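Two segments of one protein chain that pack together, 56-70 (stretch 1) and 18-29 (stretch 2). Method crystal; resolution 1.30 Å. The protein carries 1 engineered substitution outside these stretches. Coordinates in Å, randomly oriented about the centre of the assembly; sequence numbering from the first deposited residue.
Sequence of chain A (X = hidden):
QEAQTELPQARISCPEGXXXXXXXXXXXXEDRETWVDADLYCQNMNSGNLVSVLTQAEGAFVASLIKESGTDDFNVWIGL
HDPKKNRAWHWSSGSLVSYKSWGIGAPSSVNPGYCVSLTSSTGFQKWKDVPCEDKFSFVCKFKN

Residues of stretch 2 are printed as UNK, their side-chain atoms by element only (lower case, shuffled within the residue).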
ATOM      1  N   GLN A  56     -11.567  -6.077  -2.920  1.00  8.54           N
ATOM      2  CA  GLN A  56     -11.022  -6.643  -4.150  1.00  9.93           C
ATOM      3  C   GLN A  56     -10.855  -5.553  -5.197  1.00  9.64           C
ATOM      4  O   GLN A  56      -9.833  -5.530  -5.918  1.00 10.21           O
ATOM      5  CB  GLN A  56     -11.939  -7.748  -4.664  1.00 12.25           C
ATOM      6  CG  GLN A  56     -11.337  -8.621  -5.767  1.00 16.45           C
ATOM      7  CD  GLN A  56     -12.335  -9.714  -6.133  1.00 19.53           C
ATOM      8  OE1 GLN A  56     -12.768  -9.837  -7.270  1.00 22.41           O
ATOM      9  NE2 GLN A  56     -12.801 -10.459  -5.138  1.00 22.44           N
ATOM     10  N   ALA A  57     -11.806  -4.641  -5.327  1.00  9.32           N
ATOM     11  CA  ALA A  57     -11.724  -3.557  -6.301  1.00  9.74           C
ATOM     12  C   ALA A  57     -10.567  -2.605  -6.032  1.00  8.85           C
ATOM     13  O   ALA A  57      -9.893  -2.167  -6.989  1.00  9.73           O
ATOM     14  CB  ALA A  57     -13.058  -2.811  -6.371  1.00 10.76           C
ATOM     15  N   GLU A  58     -10.252  -2.323  -4.780  1.00  8.23           N
ATOM     16  CA  GLU A  58      -9.082  -1.514  -4.434  1.00  8.16           C
ATOM     17  C   GLU A  58      -7.802  -2.260  -4.801  1.00  8.02           C
ATOM     18  O   GLU A  58      -6.865  -1.639  -5.361  1.00  8.98           O
ATOM     19  CB  GLU A  58      -9.101  -1.131  -2.952  1.00  8.41           C
ATOM     20  CG  GLU A  58      -8.017  -0.132  -2.571  1.00  8.88           C
ATOM     21  CD  GLU A  58      -8.157   0.414  -1.174  1.00  8.77           C
ATOM     22  OE1 GLU A  58      -8.757  -0.274  -0.309  1.00  9.80           O
ATOM     23  OE2 GLU A  58      -7.638   1.516  -0.902  1.00  9.71           O
ATOM     24  N   GLY A  59      -7.728  -3.563  -4.580  1.00  8.86           N
ATOM     25  CA  GLY A  59      -6.579  -4.361  -4.989  1.00  9.49           C
ATOM     26  C   GLY A  59      -6.369  -4.306  -6.491  1.00  9.79           C
ATOM     27  O   GLY A  59      -5.223  -4.210  -6.970  1.00  9.82           O
ATOM     28  N   ALA A  60      -7.430  -4.359  -7.283  1.00  9.53           N
ATOM     29  CA  ALA A  60      -7.353  -4.288  -8.738  1.00  9.85           C
ATOM     30  C   ALA A  60      -6.865  -2.921  -9.174  1.00  9.60           C
ATOM     31  O   ALA A  60      -6.041  -2.821 -10.112  1.00 10.72           O
ATOM     32  CB  ALA A  60      -8.705  -4.623  -9.350  1.00 10.90           C
ATOM     33  N   PHE A  61      -7.307  -1.844  -8.564  1.00  9.42           N
ATOM     34  CA  PHE A  61      -6.844  -0.499  -8.850  1.00  9.98           C
ATOM     35  C   PHE A  61      -5.347  -0.382  -8.588  1.00  9.36           C
ATOM     36  O   PHE A  61      -4.589   0.145  -9.428  1.00  9.80           O
ATOM     37  CB  PHE A  61      -7.647   0.534  -8.040  1.00 10.75           C
ATOM     38  CG  PHE A  61      -7.098   1.927  -8.202  1.00 12.71           C
ATOM     39  CD1 PHE A  61      -7.384   2.680  -9.323  1.00 14.51           C
ATOM     40  CD2 PHE A  61      -6.251   2.458  -7.245  1.00 13.50           C
ATOM     41  CE1 PHE A  61      -6.850   3.946  -9.483  1.00 16.02           C
ATOM     42  CE2 PHE A  61      -5.709   3.722  -7.395  1.00 14.99           C
ATOM     43  CZ  PHE A  61      -6.006   4.457  -8.518  1.00 15.14           C
ATOM     44  N   VAL A  62      -4.883  -0.822  -7.426  1.00  7.93           N
ATOM     45  CA  VAL A  62      -3.462  -0.746  -7.070  1.00  8.35           C
ATOM     46  C   VAL A  62      -2.598  -1.558  -8.025  1.00  8.58           C
ATOM     47  O   VAL A  62      -1.540  -1.076  -8.505  1.00  9.06           O
ATOM     48  CB  VAL A  62      -3.263  -1.149  -5.599  1.00  8.52           C
ATOM     49  CG1 VAL A  62      -1.779  -1.306  -5.282  1.00 10.27           C
ATOM     50  CG2 VAL A  62      -3.907  -0.148  -4.642  1.00 10.51           C
ATOM     51  N   ALA A  63      -3.018  -2.748  -8.415  1.00  8.37           N
ATOM     52  CA  ALA A  63      -2.282  -3.563  -9.388  1.00  8.54           C
ATOM     53  C   ALA A  63      -2.153  -2.833 -10.718  1.00 10.01           C
ATOM     54  O   ALA A  63      -1.072  -2.828 -11.350  1.00 10.34           O
ATOM     55  CB  ALA A  63      -2.942  -4.926  -9.545  1.00 10.26           C
ATOM     56  N   SER A  64      -3.213  -2.199 -11.190  1.00  9.80           N
ATOM     57  CA  SER A  64      -3.214  -1.465 -12.452  1.00 11.65           C
ATOM     58  C   SER A  64      -2.277  -0.275 -12.393  1.00 11.35           C
ATOM     59  O   SER A  64      -1.539   0.017 -13.357  1.00 12.21           O
ATOM     60  CB  SER A  64      -4.632  -1.021 -12.807  1.00 14.00           C
ATOM     61  OG  SER A  64      -5.021   0.182 -12.194  1.00 20.53           O
ATOM     62  N   LEU A  65      -2.245   0.450 -11.287  1.00  9.87           N
ATOM     63  CA  LEU A  65      -1.368   1.581 -11.064  1.00 10.56           C
ATOM     64  C   LEU A  65       0.091   1.183 -11.161  1.00  9.80           C
ATOM     65  O   LEU A  65       0.919   1.862 -11.794  1.00 10.74           O
ATOM     66  CB  LEU A  65      -1.676   2.186  -9.692  1.00 13.35           C
ATOM     67  CG  LEU A  65      -0.944   3.484  -9.347  1.00 15.39           C
ATOM     68  CD1 LEU A  65      -1.392   4.610 -10.267  1.00 18.59           C
ATOM     69  CD2 LEU A  65      -1.198   3.894  -7.904  1.00 18.25           C
ATOM     70  N   ILE A  66       0.470   0.069 -10.561  1.00  8.69           N
ATOM     71  CA  ILE A  66       1.845  -0.433 -10.618  1.00  9.13           C
ATOM     72  C   ILE A  66       2.177  -0.827 -12.050  1.00  9.59           C
ATOM     73  O   ILE A  66       3.252  -0.468 -12.576  1.00 10.02           O
ATOM     74  CB  ILE A  66       2.078  -1.577  -9.625  1.00  8.13           C
ATOM     75  CG1 ILE A  66       1.893  -1.104  -8.182  1.00  9.04           C
ATOM     76  CG2 ILE A  66       3.480  -2.143  -9.837  1.00  9.58           C
ATOM     77  CD1 ILE A  66       1.697  -2.228  -7.185  1.00 10.12           C
ATOM     78  N   LYS A  67       1.329  -1.582 -12.728  1.00 10.80           N
ATOM     79  CA  LYS A  67       1.570  -2.003 -14.108  1.00 12.95           C
ATOM     80  C   LYS A  67       1.719  -0.810 -15.037  1.00 13.22           C
ATOM     81  O   LYS A  67       2.635  -0.793 -15.887  1.00 14.19           O
ATOM     82  CB  LYS A  67       0.445  -2.927 -14.571  1.00 14.81           C
ATOM     83  CG  LYS A  67       0.529  -4.355 -14.063  1.00 19.82           C
ATOM     84  CD  LYS A  67      -0.233  -5.307 -14.982  1.00 23.56           C
ATOM     85  CE  LYS A  67       0.728  -6.066 -15.881  1.00 25.89           C
ATOM     86  NZ  LYS A  67       0.222  -6.182 -17.274  1.00 28.03           N
ATOM     87  N   GLU A  68       0.911   0.221 -14.903  1.00 12.64           N
ATOM     88  CA  GLU A  68       0.957   1.411 -15.737  1.00 14.30           C
ATOM     89  C   GLU A  68       2.224   2.229 -15.591  1.00 12.06           C
ATOM     90  O   GLU A  68       2.608   2.987 -16.506  1.00 13.47           O
ATOM     91  CB  GLU A  68      -0.299   2.267 -15.479  1.00 18.40           C
ATOM     92  CG  GLU A  68      -1.540   1.642 -16.108  1.00 24.12           C
ATOM     93  CD  GLU A  68      -2.829   2.380 -15.819  1.00 26.99           C
ATOM     94  OE1 GLU A  68      -2.789   3.503 -15.278  1.00 29.19           O
ATOM     95  OE2 GLU A  68      -3.906   1.835 -16.151  1.00 29.76           O
ATOM     96  N   SER A  69       2.968   2.076 -14.499  1.00  9.79           N
ATOM     97  CA  SER A  69       4.236   2.743 -14.300  1.00  9.56           C
ATOM     98  C   SER A  69       5.320   2.212 -15.233  1.00  9.77           C
ATOM     99  O   SER A  69       6.338   2.905 -15.396  1.00 10.62           O
ATOM    100  CB  SER A  69       4.743   2.593 -12.856  1.00  9.50           C
ATOM    101  OG  SER A  69       5.291   1.305 -12.633  1.00  9.11           O
ATOM    102  N   GLY A  70       5.198   0.998 -15.749  1.00  9.76           N
ATOM    103  CA  GLY A  70       6.248   0.392 -16.545  1.00 10.65           C
ATOM    104  C   GLY A  70       7.357  -0.227 -15.736  1.00 11.29           C
ATOM    105  O   GLY A  70       8.349  -0.671 -16.338  1.00 12.33           O
ATOM    106  N   UNK A  18      -0.104  11.775  -8.776  1.00 16.72           N
ATOM    107  CA  UNK A  18      -0.929  10.917  -7.920  1.00 15.04           C
ATOM    108  C   UNK A  18      -2.269  10.671  -8.599  1.00 15.41           C
ATOM    109  O   UNK A  18      -2.694  11.419  -9.489  1.00 17.93           O
ATOM    110  c   UNK A  18      -1.108  11.443  -6.493  1.00 14.45           C
ATOM    111  o   UNK A  18      -2.076  12.506  -6.462  1.00 16.27           O
ATOM    112  c   UNK A  18       0.176  11.926  -5.844  1.00 14.29           C
ATOM    113  N   UNK A  19      -2.915   9.557  -8.272  1.00 15.19           N
ATOM    114  CA  UNK A  19      -4.150   9.133  -8.919  1.00 15.55           C
ATOM    115  C   UNK A  19      -5.280   8.908  -7.922  1.00 14.14           C
ATOM    116  O   UNK A  19      -5.088   8.306  -6.861  1.00 13.07           O
ATOM    117  o   UNK A  19      -1.912   8.264 -10.950  1.00 22.56           O
ATOM    118  c   UNK A  19      -3.888   7.833  -9.684  1.00 18.23           C
ATOM    119  c   UNK A  19      -3.112   8.012 -10.972  1.00 21.51           C
ATOM    120  n   UNK A  19      -3.787   7.885 -12.109  1.00 24.27           N
ATOM    121  N   UNK A  20      -6.485   9.323  -8.311  1.00 14.30           N
ATOM    122  CA  UNK A  20      -7.668   9.196  -7.474  1.00 14.45           C
ATOM    123  C   UNK A  20      -8.378   7.855  -7.580  1.00 14.87           C
ATOM    124  O   UNK A  20      -8.577   7.345  -8.678  1.00 15.27           O
ATOM    125  c   UNK A  20      -8.670  10.298  -7.851  1.00 16.04           C
ATOM    126  N   UNK A  21      -8.874   7.360  -6.450  1.00 14.52           N
ATOM    127  CA  UNK A  21      -9.788   6.235  -6.383  1.00 15.28           C
ATOM    128  C   UNK A  21     -10.603   6.385  -5.097  1.00 15.07           C
ATOM    129  O   UNK A  21     -10.066   6.463  -3.998  1.00 13.45           O
ATOM    130  c   UNK A  21     -10.809   3.275  -7.330  1.00 18.96           C
ATOM    131  c   UNK A  21     -10.076   2.973  -5.089  1.00 17.76           C
ATOM    132  c   UNK A  21     -11.720   1.508  -6.004  1.00 19.74           C
ATOM    133  o   UNK A  21     -12.585   0.441  -5.845  1.00 22.54           O
ATOM    134  c   UNK A  21      -9.071   4.879  -6.411  1.00 15.57           C
ATOM    135  c   UNK A  21     -11.677   2.203  -7.189  1.00 19.99           C
ATOM    136  c   UNK A  21     -10.934   1.897  -4.941  1.00 19.53           C
ATOM    137  c   UNK A  21      -9.996   3.682  -6.280  1.00 17.10           C
ATOM    138  N   UNK A  22     -11.917   6.551  -5.243  1.00 18.14           N
ATOM    139  CA  UNK A  22     -12.836   6.623  -4.120  1.00 20.80           C
ATOM    140  C   UNK A  22     -12.393   7.482  -2.950  1.00 20.30           C
ATOM    141  O   UNK A  22     -12.227   7.002  -1.820  1.00 20.51           O
ATOM    142  c   UNK A  22     -15.251   1.929  -5.724  1.00 37.92           C
ATOM    143  c   UNK A  22     -14.848   3.361  -3.665  1.00 33.00           C
ATOM    144  n   UNK A  22     -15.572   0.694  -6.116  1.00 38.49           N
ATOM    145  c   UNK A  22     -13.125   5.208  -3.583  1.00 24.32           C
ATOM    146  n   UNK A  22     -15.170   2.186  -4.437  1.00 36.50           N
ATOM    147  c   UNK A  22     -14.092   4.424  -4.436  1.00 29.29           C
ATOM    148  n   UNK A  22     -15.011   2.803  -6.693  1.00 38.82           N
ATOM    149  N   UNK A  23     -12.197   8.769  -3.159  1.00 20.33           N
ATOM    150  CA  UNK A  23     -11.884   9.748  -2.131  1.00 20.18           C
ATOM    151  C   UNK A  23     -10.465   9.757  -1.594  1.00 18.16           C
ATOM    152  O   UNK A  23     -10.121  10.597  -0.755  1.00 18.97           O
ATOM    153  o   UNK A  23     -14.222   9.798  -1.505  1.00 25.52           O
ATOM    154  c   UNK A  23     -12.910   9.639  -0.985  1.00 21.82           C
ATOM    155  N   UNK A  24      -9.577   8.887  -2.075  1.00 14.91           N
ATOM    156  CA  UNK A  24      -8.178   8.856  -1.669  1.00 12.78           C
ATOM    157  C   UNK A  24      -7.302   9.049  -2.906  1.00 11.59           C
ATOM    158  O   UNK A  24      -7.735   8.884  -4.054  1.00 11.96           O
ATOM    159  c   UNK A  24      -8.361   7.438   0.444  1.00 15.37           C
ATOM    160  c   UNK A  24      -7.948   7.588   2.827  1.00 18.19           C
ATOM    161  c   UNK A  24     -10.148   7.074   2.025  1.00 19.13           C
ATOM    162  c   UNK A  24      -7.845   7.527  -0.978  1.00 13.58           C
ATOM    163  c   UNK A  24      -9.275   7.302   3.062  1.00 18.88           C
ATOM    164  c   UNK A  24      -7.509   7.651   1.511  1.00 15.90           C
ATOM    165  c   UNK A  24      -9.680   7.117   0.721  1.00 17.42           C
ATOM    166  o   UNK A  24      -9.718   7.244   4.373  1.00 21.91           O
ATOM    167  N   UNK A  25      -6.050   9.436  -2.675  1.00 10.59           N
ATOM    168  CA  UNK A  25      -5.025   9.611  -3.707  1.00 10.62           C
ATOM    169  C   UNK A  25      -3.911   8.587  -3.467  1.00  9.70           C
ATOM    170  O   UNK A  25      -3.578   8.286  -2.323  1.00 11.06           O
ATOM    171  c   UNK A  25      -4.436  11.016  -3.703  1.00 10.72           C
ATOM    172  s   UNK A  25      -5.631  12.361  -3.864  1.00 14.58           S
ATOM    173  N   UNK A  26      -3.399   8.041  -4.569  1.00  9.24           N
ATOM    174  CA  UNK A  26      -2.406   6.971  -4.522  1.00  9.10           C
ATOM    175  C   UNK A  26      -1.210   7.225  -5.429  1.00  8.85           C
ATOM    176  O   UNK A  26      -1.399   7.832  -6.495  1.00 10.34           O
ATOM    177  c   UNK A  26      -4.192   3.958  -3.523  1.00  9.04           C
ATOM    178  o   UNK A  26      -7.643   3.665  -2.293  1.00 11.29           O
ATOM    179  c   UNK A  26      -6.506   4.122  -2.937  1.00  8.66           C
ATOM    180  c   UNK A  26      -4.267   5.130  -4.275  1.00  8.35           C
ATOM    181  c   UNK A  26      -3.085   5.680  -5.026  1.00  9.20           C
ATOM    182  c   UNK A  26      -5.302   3.467  -2.855  1.00  9.37           C
ATOM    183  c   UNK A  26      -5.519   5.759  -4.345  1.00  9.32           C
ATOM    184  c   UNK A  26      -6.623   5.279  -3.675  1.00  9.22           C
ATOM    185  N   UNK A  27      -0.036   6.702  -5.092  1.00  9.12           N
ATOM    186  CA  UNK A  27       1.099   6.797  -6.012  1.00  9.13           C
ATOM    187  C   UNK A  27       2.105   5.688  -5.736  1.00  9.24           C
ATOM    188  O   UNK A  27       2.264   5.215  -4.613  1.00  9.67           O
ATOM    189  o   UNK A  27       3.819   9.770  -0.928  1.00 14.17           O
ATOM    190  c   UNK A  27       2.031   9.646  -2.501  1.00 12.09           C
ATOM    191  c   UNK A  27       4.156   8.686  -3.031  1.00 12.40           C
ATOM    192  c   UNK A  27       1.555   9.244  -3.730  1.00 11.84           C
ATOM    193  c   UNK A  27       3.334   9.372  -2.162  1.00 12.45           C
ATOM    194  c   UNK A  27       1.824   8.142  -5.986  1.00 10.55           C
ATOM    195  c   UNK A  27       2.359   8.576  -4.647  1.00 10.50           C
ATOM    196  c   UNK A  27       3.660   8.305  -4.270  1.00 12.30           C
ATOM    197  N   UNK A  28       2.805   5.261  -6.785  1.00  8.72           N
ATOM    198  CA  UNK A  28       3.866   4.270  -6.752  1.00  9.00           C
ATOM    199  C   UNK A  28       5.219   4.987  -6.720  1.00  9.02           C
ATOM    200  O   UNK A  28       5.453   5.909  -7.531  1.00 11.93           O
ATOM    201  c   UNK A  28       3.787   3.351  -7.976  1.00  9.93           C
ATOM    202  c   UNK A  28       7.126   0.695  -8.494  1.00 11.10           C
ATOM    203  c   UNK A  28       5.189   1.373  -7.260  1.00 10.78           C
ATOM    204  c   UNK A  28       6.259   0.526  -7.432  1.00 10.47           C
ATOM    205  c   UNK A  28       5.828   2.574  -9.208  1.00 11.34           C
ATOM    206  c   UNK A  28       4.952   2.408  -8.143  1.00 10.13           C
ATOM    207  c   UNK A  28       6.908   1.725  -9.388  1.00 12.35           C
ATOM    208  N   UNK A  29       6.089   4.697  -5.786  1.00  8.16           N
ATOM    209  CA  UNK A  29       7.429   5.272  -5.652  1.00  8.29           C
ATOM    210  C   UNK A  29       8.459   4.170  -5.896  1.00  8.64           C
ATOM    211  O   UNK A  29       8.489   3.174  -5.159  1.00  9.29           O
ATOM    212  c   UNK A  29       7.583   5.885  -4.258  1.00  9.27           C
ATOM    213  o   UNK A  29       8.885   7.621  -3.155  1.00 14.37           O
ATOM    214  c   UNK A  29       8.804   6.744  -4.050  1.00 11.33           C
ATOM    215  n   UNK A  29       9.836   6.529  -4.832  1.00 10.45           N
TER

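Position 18 has three side-chain atoms, a carbon at CB carrying one oxygen and one carbon. That branched hydroxyl pattern is threonine. Thr18 points away from the helix and takes no part in the contact.

Position 19 carries two carbons, the second bearing one oxygen and one nitrogen, a short amide that points toward the helix and touches Phe61 and Leu65: asparagine. Asn19 CB lies 4.2 Å from Phe61 CZ, near the plane of that ring, and Asn19 OD1 sits 3.8 Å from Leu65 CD1; both its CB and its amide oxygen lie against carbon of the helix.

Position 20 has a single carbon, hence alanine. Ala20 turns its CB away; what it offers the helix is backbone, with Ala20 O 3.9 Å from Phe61 CZ.

Position 21 shows one carbon, then a six-carbon ring bearing one oxygen; the ring lies alongside that of Phe61, and the oxygen touches Ala57. This is tyrosine. The ring of Tyr21 forms an offset stack with Phe61, centroids 4.9 Å apart and planes at 16°. Each ring also receives the other residue's CB over a face: Tyr21 CB is 3.6 Å from the Phe61 centroid, Phe61 CB 4.3 Å from the Tyr21 centroid. Tyr21 OH lies 3.3 Å from Ala57 CB, near the start of the helix.

Position 22 is a long chain, three carbons, a nitrogen, then a carbon with two more nitrogens, its end near Ala57: arginine. Arg22 only grazes the helix, Arg22 NH2 4.3 Å from Ala57 CB. Position 23, one carbon and one oxygen, is serine, out of reach in the type I' turn from 21 to 24.

Position 24 is again a six-carbon ring with one oxygen beyond a CB, tyrosine. Tyr24 points toward the helix but stops short of contact. Position 25, a carbon and a sulfur, is cysteine; Cys25 faces away and is bonded covalently elsewhere in the structure.

Position 26 repeats the oxygen-bearing ring, now buried, touching Glu58, Phe61, Val62 and Leu65, and is tyrosine. The edge of Phe61 meets the face of Tyr26, planes at 66°, while Leu65 CD2 packs 3.9 Å from Tyr26 CB. At the ring's far end, Tyr26 OH donates a hydrogen bond to Glu58 OE2 at 2.6 Å, giving a buried carboxylate a partner.

Position 27 has the same atoms, tyrosine, but Tyr27 points away; Tyr27 N lies 4.1 Å from Leu65 CD2.

Position 28 has one carbon, then a six-carbon ring without oxygen, against Ile66 and Ser69: phenylalanine. Phe28 CD2 approaches Ile66 CG1 at 4.2 Å, and Phe28 CE1 lies 3.6 Å from Ser69 OG. Position 29, two carbons with an oxygen and a nitrogen on the second, is asparagine; Asn29 is out of reach.

The contact rests on strand alternation matched to helical periodicity. Positions 26 and 28 present rings while 25 and 27 turn away, and helix residues Phe61 and Leu65, one turn apart, point back. Phe61 is the hub, stacked on Tyr21 and edge-on to Tyr26. The single cross-stretch hydrogen bond, from Tyr26 to Glu58, joins an interface built largely of rings and aliphatic groups.

Stretch 2 18-29: TNAYRSYCYYFN
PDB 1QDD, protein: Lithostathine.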